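Local structure of tailspike protein (Siphovirus 9NA, 3RIQ) at residues V235-S240 against F267-T272; D278-N283 against H310-I315; P453-T458 against V473-I478. The protein probably binds Salmonella lipopolysaccharide as the receptor of the phage and cleaves its O-antigen chains as an endorhamnosidase. One frame throughout, in Å; residues are numbered along the deposited sequence.

Contact 1. Residues V235-S240 against F267-T272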
loop_
_atom_site.group_PDB
_atom_site.type_symbol
_atom_site.label_atom_id
_atom_site.label_comp_id
_atom_site.label_asym_id
_atom_site.label_seq_id
_atom_site.Cartn_x
_atom_site.Cartn_y
_atom_site.Cartn_z
ATOM N N VAL A 235 13.517 -6.472 -8.330
ATOM C CA VAL A 235 12.479 -6.204 -9.336
ATOM C C VAL A 235 11.488 -5.204 -8.758
ATOM O O VAL A 235 11.028 -5.366 -7.622
ATOM C CB VAL A 235 11.696 -7.491 -9.737
ATOM C CG1 VAL A 235 10.608 -7.158 -10.754
ATOM C CG2 VAL A 235 12.658 -8.581 -10.246
ATOM N N ARG A 236 11.118 -4.194 -9.570
ATOM C CA ARG A 236 10.113 -3.200 -9.147
ATOM C C ARG A 236 9.129 -2.919 -10.273
ATOM O O ARG A 236 9.563 -2.819 -11.430
ATOM C CB ARG A 236 10.797 -1.898 -8.700
ATOM C CG ARG A 236 9.807 -0.803 -8.301
ATOM C CD ARG A 236 10.450 0.380 -7.601
ATOM N NE ARG A 236 11.571 1.035 -8.297
ATOM C CZ ARG A 236 11.440 2.049 -9.158
ATOM N NH1 ARG A 236 10.215 2.447 -9.537
ATOM N NH2 ARG A 236 12.533 2.669 -9.650
ATOM N N ASP A 237 7.827 -2.839 -9.937
ATOM C CA ASP A 237 6.775 -2.378 -10.903
ATOM C C ASP A 237 6.707 -3.260 -12.142
ATOM O O ASP A 237 6.783 -2.749 -13.280
ATOM C CB ASP A 237 7.022 -0.929 -11.337
ATOM C CG ASP A 237 6.941 0.056 -10.195
ATOM O OD1 ASP A 237 6.236 -0.216 -9.207
ATOM O OD2 ASP A 237 7.575 1.136 -10.306
ATOM N N LEU A 238 6.580 -4.576 -11.942
ATOM C CA LEU A 238 6.519 -5.520 -13.070
ATOM C C LEU A 238 5.181 -6.267 -13.057
ATOM O O LEU A 238 4.669 -6.622 -11.986
ATOM C CB LEU A 238 7.657 -6.557 -12.927
ATOM C CG LEU A 238 7.713 -7.629 -14.014
ATOM C CD1 LEU A 238 8.114 -7.030 -15.367
ATOM C CD2 LEU A 238 8.685 -8.737 -13.594
ATOM N N ILE A 239 4.639 -6.518 -14.243
ATOM C CA ILE A 239 3.516 -7.488 -14.401
ATOM C C ILE A 239 4.128 -8.750 -15.001
ATOM O O ILE A 239 4.775 -8.675 -16.048
ATOM C CB ILE A 239 2.395 -6.926 -15.318
ATOM C CG1 ILE A 239 1.800 -5.649 -14.708
ATOM C CG2 ILE A 239 1.343 -7.995 -15.539
ATOM C CD1 ILE A 239 0.859 -4.912 -15.624
ATOM N N SER A 240 3.932 -9.899 -14.359
ATOM C CA SER A 240 4.429 -11.198 -14.842
ATOM C C SER A 240 3.199 -12.008 -15.211
ATOM O O SER A 240 2.368 -12.319 -14.321
ATOM C CB SER A 240 5.197 -11.886 -13.717
ATOM O OG SER A 240 5.565 -13.199 -14.089
ATOM N N PHE A 267 11.940 -6.674 -3.830
ATOM C CA PHE A 267 10.859 -6.997 -4.750
ATOM C C PHE A 267 9.699 -6.102 -4.347
ATOM O O PHE A 267 9.108 -6.304 -3.264
ATOM C CB PHE A 267 10.478 -8.484 -4.634
ATOM C CG PHE A 267 11.639 -9.418 -4.906
ATOM C CD1 PHE A 267 11.956 -9.774 -6.216
ATOM C CD2 PHE A 267 12.477 -9.885 -3.857
ATOM C CE1 PHE A 267 13.036 -10.627 -6.476
ATOM C CE2 PHE A 267 13.583 -10.730 -4.126
ATOM C CZ PHE A 267 13.853 -11.097 -5.434
ATOM N N ASP A 268 9.392 -5.120 -5.205
ATOM C CA ASP A 268 8.417 -4.073 -4.874
ATOM C C ASP A 268 7.413 -3.901 -6.017
ATOM O O ASP A 268 7.803 -3.479 -7.108
ATOM C CB ASP A 268 9.166 -2.747 -4.597
ATOM C CG ASP A 268 8.233 -1.539 -4.430
ATOM O OD1 ASP A 268 7.033 -1.698 -4.113
ATOM O OD2 ASP A 268 8.736 -0.394 -4.582
ATOM N N ASN A 269 6.141 -4.201 -5.761
ATOM C CA ASN A 269 5.077 -3.992 -6.738
ATOM C C ASN A 269 5.197 -4.924 -7.924
ATOM O O ASN A 269 5.498 -4.510 -9.065
ATOM C CB ASN A 269 4.972 -2.533 -7.189
ATOM C CG ASN A 269 3.656 -2.257 -7.909
ATOM O OD1 ASN A 269 2.760 -3.092 -7.847
ATOM N ND2 ASN A 269 3.563 -1.152 -8.643
ATOM N N ILE A 270 4.949 -6.188 -7.652
ATOM C CA ILE A 270 4.922 -7.205 -8.675
ATOM C C ILE A 270 3.493 -7.715 -8.720
ATOM O O ILE A 270 2.922 -8.035 -7.680
ATOM C CB ILE A 270 5.899 -8.340 -8.373
ATOM C CG1 ILE A 270 7.339 -7.787 -8.303
ATOM C CG2 ILE A 270 5.745 -9.495 -9.443
ATOM C CD1 ILE A 270 8.368 -8.748 -7.798
ATOM N N THR A 271 2.928 -7.767 -9.925
ATOM C CA THR A 271 1.592 -8.313 -10.189
ATOM C C THR A 271 1.798 -9.591 -10.978
ATOM O O THR A 271 2.287 -9.521 -12.123
ATOM C CB THR A 271 0.770 -7.324 -11.078
ATOM O OG1 THR A 271 0.630 -6.083 -10.378
ATOM C CG2 THR A 271 -0.589 -7.906 -11.451
ATOM N N THR A 272 1.414 -10.736 -10.410
ATOM C CA THR A 272 1.601 -12.023 -11.114
ATOM C C THR A 272 0.255 -12.611 -11.426
ATOM O O THR A 272 -0.571 -12.798 -10.522
ATOM C CB THR A 272 2.398 -13.023 -10.288
ATOM O OG1 THR A 272 3.660 -12.454 -9.947
ATOM C CG2 THR A 272 2.617 -14.318 -11.101
HETATM O O HOH W 1 6.850 1.117 -6.881
HETATM O O HOH W 2 2.862 -4.463 -10.597
#
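Five backbone hydrogen bonds join 235-240 to 267-272, two parallel strands that each turn a corner, at Asp237 and Asn269. Leading into the corner, Asp268 N donates to Val235 O and Asp237 N to Asp268 O, both at 2.9 Å. At the corner itself Leu238 N reaches Asn269 O over 3.1 Å, with a more bent N-H...O angle of 140°; beyond it, Thr271 N donates to Leu238 O and Ser240 N to Thr271 O. CA-H...O contacts fill in between, the shortest from Arg236 CA to Asp268 O at 3.1 Å.

Asp237 and Asn269 both have positive phi, which swings the chain from one sheet to the next. Such stacked corners belong to the right-handed parallel beta-helix, in which each coil repeats the path of the one before; here the two segments are equivalent parts of consecutive coils.

The polar side chains gather at this corner. Asn269 ND2 donates to Asp237 OD1 at 2.9 Å on the anti side of the carboxylate, 31° out of its plane, and the amide and carboxylate planes stand 82° apart. Asn269 also bonds Arg313 of the second subunit through OD1, so the corner faces the trimer interface. Arg236 NH1 forms a salt bridge with Asp237 OD2, its hydrogen bond weak, while its aliphatic part runs beside Asp268, CD lying 3.6 Å from Asp268 OD2. Asp268 OD1 is taken by Asn314. A water lies between Leu238 O and Thr271 OG1 and bonds both.

Apolar contacts line the inside of the coil. Val235 and Ile270 cross at about a right angle, with Val235 CG1, anti to its backbone N, 4.0 Å from Ile270 CD1. Val235 CB approaches Phe267 CD1 obliquely.

Contact 2. Residues D278-N283 against H310-I315; sequences DGIDVN and HIIRNI
His310, Ile312 and Ile315 meet Val282 and Ile280 across the interior of the right-handed beta-helix, where side chains from different walls of the coil meet without a hydrogen bond between the segments. At the start of 310-315, CD2 of the His310 ring lies 3.3 Å from Val282 CG1, a close contact made at an oblique angle. ND1 accepts a hydrogen bond from the backbone N of Leu265, which helps fix the ring's rotation.

Two residues on, Ile312 sends both branches inward. Ile312 and Val282 reach toward each other tip to tip, with Ile312 CD1 4.0 Å from Val282 CB, while CG2, anti to the backbone N, touches Ile280. Arg313 and Asn314 belong to the outer side: Arg313 NH1 bonds Asn269 of the third subunit, and Asn314 ND2 bonds Asp268 of its own chain.

After the corner at Asn314, Ile315 points inward again and lays CG2 4.1 Å from Ile280 CG2, the two side chains set obliquely to each other. Ile280 thus touches two residues with two branches: CG1 sits between the backbone N and the carbonyl carbon (chi1 63°), and CD1 beyond it ends 3.6 Å from Ile312 CG2.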
loop_
_atom_site.group_PDB
_atom_site.type_symbol
_atom_site.label_atom_id
_atom_site.label_comp_id
_atom_site.label_asym_id
_atom_site.label_seq_id
_atom_site.Cartn_x
_atom_site.Cartn_y
_atom_site.Cartn_z
ATOM N N ASP A 278 4.669 -20.506 -8.583
ATOM C CA ASP A 278 4.284 -19.687 -7.413
ATOM C C ASP A 278 4.277 -18.200 -7.765
ATOM O O ASP A 278 5.139 -17.728 -8.516
ATOM C CB ASP A 278 5.279 -19.956 -6.280
ATOM C CG ASP A 278 5.489 -21.441 -6.091
ATOM O OD1 ASP A 278 4.450 -22.140 -5.994
ATOM O OD2 ASP A 278 6.647 -21.915 -6.142
ATOM N N GLY A 279 3.308 -17.460 -7.242
ATOM C CA GLY A 279 3.182 -16.035 -7.603
ATOM C C GLY A 279 4.494 -15.270 -7.493
ATOM O O GLY A 279 4.838 -14.461 -8.369
ATOM N N ILE A 280 5.205 -15.468 -6.386
ATOM C CA ILE A 280 6.632 -15.165 -6.347
ATOM C C ILE A 280 7.273 -16.366 -5.664
ATOM O O ILE A 280 6.638 -17.007 -4.817
ATOM C CB ILE A 280 6.964 -13.842 -5.565
ATOM C CG1 ILE A 280 6.581 -13.925 -4.074
ATOM C CG2 ILE A 280 6.318 -12.639 -6.242
ATOM C CD1 ILE A 280 6.963 -12.679 -3.282
ATOM N N ASP A 281 8.521 -16.675 -6.040
ATOM C CA ASP A 281 9.271 -17.781 -5.397
ATOM C C ASP A 281 10.566 -17.159 -4.894
ATOM O O ASP A 281 11.549 -17.082 -5.646
ATOM C CB ASP A 281 9.584 -18.899 -6.413
ATOM C CG ASP A 281 10.508 -19.961 -5.841
ATOM O OD1 ASP A 281 10.740 -19.938 -4.603
ATOM O OD2 ASP A 281 10.977 -20.835 -6.620
ATOM N N VAL A 282 10.563 -16.686 -3.653
ATOM C CA VAL A 282 11.764 -16.049 -3.099
ATOM C C VAL A 282 12.339 -17.025 -2.070
ATOM O O VAL A 282 12.400 -16.732 -0.871
ATOM C CB VAL A 282 11.453 -14.654 -2.505
ATOM C CG1 VAL A 282 12.743 -13.952 -2.055
ATOM C CG2 VAL A 282 10.756 -13.767 -3.564
ATOM N N ASN A 283 12.688 -18.232 -2.543
ATOM C CA ASN A 283 13.320 -19.240 -1.700
ATOM C C ASN A 283 14.797 -19.398 -2.038
ATOM O O ASN A 283 15.214 -19.166 -3.192
ATOM C CB ASN A 283 12.620 -20.596 -1.899
ATOM C CG ASN A 283 11.254 -20.649 -1.221
ATOM O OD1 ASN A 283 11.115 -21.209 -0.118
ATOM N ND2 ASN A 283 10.242 -20.059 -1.858
ATOM N N HIS A 310 15.741 -10.296 2.441
ATOM C CA HIS A 310 15.056 -9.639 1.340
ATOM C C HIS A 310 13.990 -8.690 1.890
ATOM O O HIS A 310 13.504 -8.838 3.026
ATOM C CB HIS A 310 14.403 -10.665 0.414
ATOM C CG HIS A 310 15.372 -11.606 -0.240
ATOM N ND1 HIS A 310 16.410 -11.175 -1.041
ATOM C CD2 HIS A 310 15.391 -12.961 -0.284
ATOM C CE1 HIS A 310 17.052 -12.231 -1.522
ATOM N NE2 HIS A 310 16.458 -13.329 -1.070
ATOM N N ILE A 311 13.626 -7.717 1.063
ATOM C CA ILE A 311 12.448 -6.886 1.263
ATOM C C ILE A 311 11.452 -7.201 0.170
ATOM O O ILE A 311 11.778 -7.104 -1.033
ATOM C CB ILE A 311 12.817 -5.377 1.246
ATOM C CG1 ILE A 311 13.847 -5.057 2.350
ATOM C CG2 ILE A 311 11.553 -4.499 1.312
ATOM C CD1 ILE A 311 14.391 -3.581 2.332
ATOM N N ILE A 312 10.255 -7.609 0.585
ATOM C CA ILE A 312 9.205 -7.988 -0.351
ATOM C C ILE A 312 7.988 -7.140 -0.017
ATOM O O ILE A 312 7.459 -7.244 1.091
ATOM C CB ILE A 312 8.852 -9.487 -0.175
ATOM C CG1 ILE A 312 10.073 -10.375 -0.503
ATOM C CG2 ILE A 312 7.614 -9.863 -1.080
ATOM C CD1 ILE A 312 9.875 -11.874 -0.076
ATOM N N ARG A 313 7.524 -6.312 -0.944
ATOM C CA ARG A 313 6.381 -5.451 -0.618
ATOM C C ARG A 313 5.504 -5.106 -1.816
ATOM O O ARG A 313 5.969 -5.120 -2.982
ATOM C CB ARG A 313 6.817 -4.189 0.112
ATOM C CG ARG A 313 7.937 -3.464 -0.477
ATOM C CD ARG A 313 8.548 -2.383 0.507
ATOM N NE ARG A 313 7.624 -1.270 0.764
ATOM C CZ ARG A 313 7.583 -0.138 0.073
ATOM N NH1 ARG A 313 8.431 0.040 -0.939
ATOM N NH2 ARG A 313 6.659 0.792 0.359
ATOM N N ASN A 314 4.222 -4.895 -1.534
ATOM C CA ASN A 314 3.246 -4.426 -2.549
ATOM C C ASN A 314 3.020 -5.448 -3.663
ATOM O O ASN A 314 2.941 -5.090 -4.854
ATOM C CB ASN A 314 3.698 -3.058 -3.091
ATOM C CG ASN A 314 3.924 -2.038 -1.968
ATOM O OD1 ASN A 314 3.094 -1.898 -1.085
ATOM N ND2 ASN A 314 5.062 -1.378 -1.974
ATOM N N ILE A 315 2.908 -6.717 -3.280
ATOM C CA ILE A 315 2.796 -7.817 -4.251
ATOM C C ILE A 315 1.311 -8.138 -4.403
ATOM O O ILE A 315 0.557 -8.118 -3.409
ATOM C CB ILE A 315 3.491 -9.073 -3.704
ATOM C CG1 ILE A 315 4.936 -8.767 -3.309
ATOM C CG2 ILE A 315 3.383 -10.243 -4.700
ATOM C CD1 ILE A 315 5.877 -8.297 -4.442
#

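Contact 3. Residues P453-T458 against V473-I478; sequences PSLVLT and VKLSAI
The beta hairpin of strands 455-461 and 470-479 brings 453-458 against 473-478 in antiparallel register, with Val456 facing Ser476 and Thr458 facing Lys474 as hydrogen-bonded pairs. Val456 N donates to Ser476 O at 3.2 Å and Ser476 N returns the bond to Val456 O. In the second pair Thr458 N lies 2.8 Å from Lys474 O, tilted 28° from the carbonyl plane, and Lys474 N donates to Thr458 O.

Leu457 and Leu475 form the non-hydrogen-bonded pair between them, on the face away from Val456 and Thr458. Both have CG anti to the backbone N (chi1 177° and 176°), and their chains cross at a slant. Leu475 CD1 is 4.0 Å from Leu457 CB and 3.8 Å from Leu455 CD2, so this one methyl touches both leucines of the partner strand. Leu457 CD1 in turn lies 3.4 Å from Lys474 O.

Within the antiparallel sheet, five-stranded in this chain, the hairpin supplies the second and third strands. Ser454 and Leu455 form a classic beta bulge opposite Met443 of the neighbouring strand 438-444. The leucine face meets other subunits: Leu455 packs on Thr458 of the third subunit, and Leu457 on Leu455 of the second.

On the opposite face Thr458 CB rests 4.0 Å from Lys474 CB, and the lysine then extends away toward Asp460, a long, weak ion pair. Ser476 OG bonds Arg483, which also holds Pro453 O. Beyond the paired region, Ile478 packs on the backbone of Pro453 and Ser454, its CD1 3.8 Å from Pro453 O and its CG2 4.1 Å from Ser454 CA.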
loop_
_atom_site.group_PDB
_atom_site.type_symbol
_atom_site.label_atom_id
_atom_site.label_comp_id
_atom_site.label_asym_id
_atom_site.label_seq_id
_atom_site.Cartn_x
_atom_site.Cartn_y
_atom_site.Cartn_z
ATOM N N PRO A 453 -15.093 -23.341 23.773
ATOM C CA PRO A 453 -14.803 -22.131 24.550
ATOM C C PRO A 453 -15.063 -22.316 26.047
ATOM O O PRO A 453 -15.939 -23.078 26.422
ATOM C CB PRO A 453 -15.746 -21.070 23.922
ATOM C CG PRO A 453 -16.890 -21.866 23.332
ATOM C CD PRO A 453 -16.206 -23.135 22.815
ATOM N N SER A 454 -14.303 -21.609 26.883
ATOM C CA SER A 454 -14.514 -21.656 28.328
ATOM C C SER A 454 -15.652 -20.717 28.763
ATOM O O SER A 454 -16.202 -20.860 29.852
ATOM C CB SER A 454 -13.213 -21.297 29.065
ATOM O OG SER A 454 -12.267 -22.379 29.003
ATOM N N LEU A 455 -16.031 -19.776 27.901
ATOM C CA LEU A 455 -17.089 -18.805 28.215
ATOM C C LEU A 455 -17.868 -18.511 26.952
ATOM O O LEU A 455 -17.250 -18.272 25.908
ATOM C CB LEU A 455 -16.468 -17.510 28.763
ATOM C CG LEU A 455 -17.371 -16.338 29.187
ATOM C CD1 LEU A 455 -16.626 -15.457 30.195
ATOM C CD2 LEU A 455 -17.869 -15.499 27.984
ATOM N N VAL A 456 -19.197 -18.535 27.026
ATOM C CA VAL A 456 -20.033 -18.041 25.935
ATOM C C VAL A 456 -21.096 -17.102 26.492
ATOM O O VAL A 456 -21.851 -17.476 27.416
ATOM C CB VAL A 456 -20.747 -19.192 25.179
ATOM C CG1 VAL A 456 -21.597 -18.607 24.071
ATOM C CG2 VAL A 456 -19.732 -20.215 24.630
ATOM N N LEU A 457 -21.114 -15.871 25.986
ATOM C CA LEU A 457 -22.137 -14.871 26.289
ATOM C C LEU A 457 -23.027 -14.712 25.041
ATOM O O LEU A 457 -22.514 -14.409 23.970
ATOM C CB LEU A 457 -21.462 -13.532 26.614
ATOM C CG LEU A 457 -22.341 -12.296 26.894
ATOM C CD1 LEU A 457 -23.105 -12.447 28.242
ATOM C CD2 LEU A 457 -21.517 -11.002 26.861
ATOM N N THR A 458 -24.334 -14.912 25.182
ATOM C CA THR A 458 -25.237 -14.957 24.028
ATOM C C THR A 458 -26.293 -13.861 24.121
ATOM O O THR A 458 -26.889 -13.651 25.199
ATOM C CB THR A 458 -25.973 -16.323 23.974
ATOM O OG1 THR A 458 -25.007 -17.388 23.983
ATOM C CG2 THR A 458 -26.854 -16.425 22.729
ATOM N N VAL A 473 -30.764 -12.927 27.343
ATOM C CA VAL A 473 -29.297 -12.871 27.505
ATOM C C VAL A 473 -28.859 -14.127 28.268
ATOM O O VAL A 473 -29.537 -14.544 29.223
ATOM C CB VAL A 473 -28.941 -11.579 28.247
ATOM C CG1 VAL A 473 -27.470 -11.575 28.793
ATOM C CG2 VAL A 473 -29.204 -10.376 27.326
ATOM N N LYS A 474 -27.751 -14.731 27.872
ATOM C CA LYS A 474 -27.283 -15.970 28.478
ATOM C C LYS A 474 -25.791 -15.885 28.704
ATOM O O LYS A 474 -25.072 -15.235 27.909
ATOM C CB LYS A 474 -27.563 -17.183 27.584
ATOM C CG LYS A 474 -28.971 -17.266 27.063
ATOM C CD LYS A 474 -29.056 -18.323 25.972
ATOM C CE LYS A 474 -30.454 -18.361 25.409
ATOM N NZ LYS A 474 -30.629 -19.347 24.294
ATOM N N LEU A 475 -25.302 -16.567 29.736
ATOM C CA LEU A 475 -23.862 -16.646 30.001
ATOM C C LEU A 475 -23.572 -17.996 30.635
ATOM O O LEU A 475 -24.256 -18.376 31.603
ATOM C CB LEU A 475 -23.410 -15.508 30.934
ATOM C CG LEU A 475 -21.940 -15.486 31.391
ATOM C CD1 LEU A 475 -20.974 -15.370 30.186
ATOM C CD2 LEU A 475 -21.667 -14.357 32.436
ATOM N N SER A 476 -22.602 -18.744 30.096
ATOM C CA SER A 476 -22.361 -20.110 30.596
ATOM C C SER A 476 -20.883 -20.485 30.604
ATOM O O SER A 476 -20.084 -19.971 29.790
ATOM C CB SER A 476 -23.150 -21.166 29.773
ATOM O OG SER A 476 -22.640 -21.200 28.425
ATOM N N ALA A 477 -20.539 -21.345 31.552
ATOM C CA ALA A 477 -19.235 -22.003 31.636
ATOM C C ALA A 477 -19.308 -23.376 30.947
ATOM O O ALA A 477 -20.274 -23.667 30.237
ATOM C CB ALA A 477 -18.809 -22.169 33.121
ATOM N N ILE A 478 -18.280 -24.198 31.146
ATOM C CA ILE A 478 -18.238 -25.530 30.545
ATOM C C ILE A 478 -17.723 -26.519 31.609
ATOM O O ILE A 478 -16.940 -26.151 32.494
ATOM C CB ILE A 478 -17.352 -25.531 29.228
ATOM C CG1 ILE A 478 -17.622 -26.784 28.358
ATOM C CG2 ILE A 478 -15.852 -25.334 29.546
ATOM C CD1 ILE A 478 -17.069 -26.697 26.898
#

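Contacts 1 and 2 are neighbours in the beta-helix, their centres about 9 Å apart, and strand 266-273 of contact 1 is the neighbour of strand 311-318 of contact 2: Phe267 O and Arg313 N, 2.8 Å apart, probably form a hydrogen bond that joins them. A second probable bond, Thr272 OG1 to Gly279 O, ties contact 1 to the first segment of contact 2. Whereas contact 1 joins successive coils along the wall and round a corner, contact 2 spans the interior between walls. Contact 3 lies in the later antiparallel sheet, its centre about 48 Å from that of contact 1 and 43 Å from that of contact 2. All three contacts reach neighbouring subunits of the trimer.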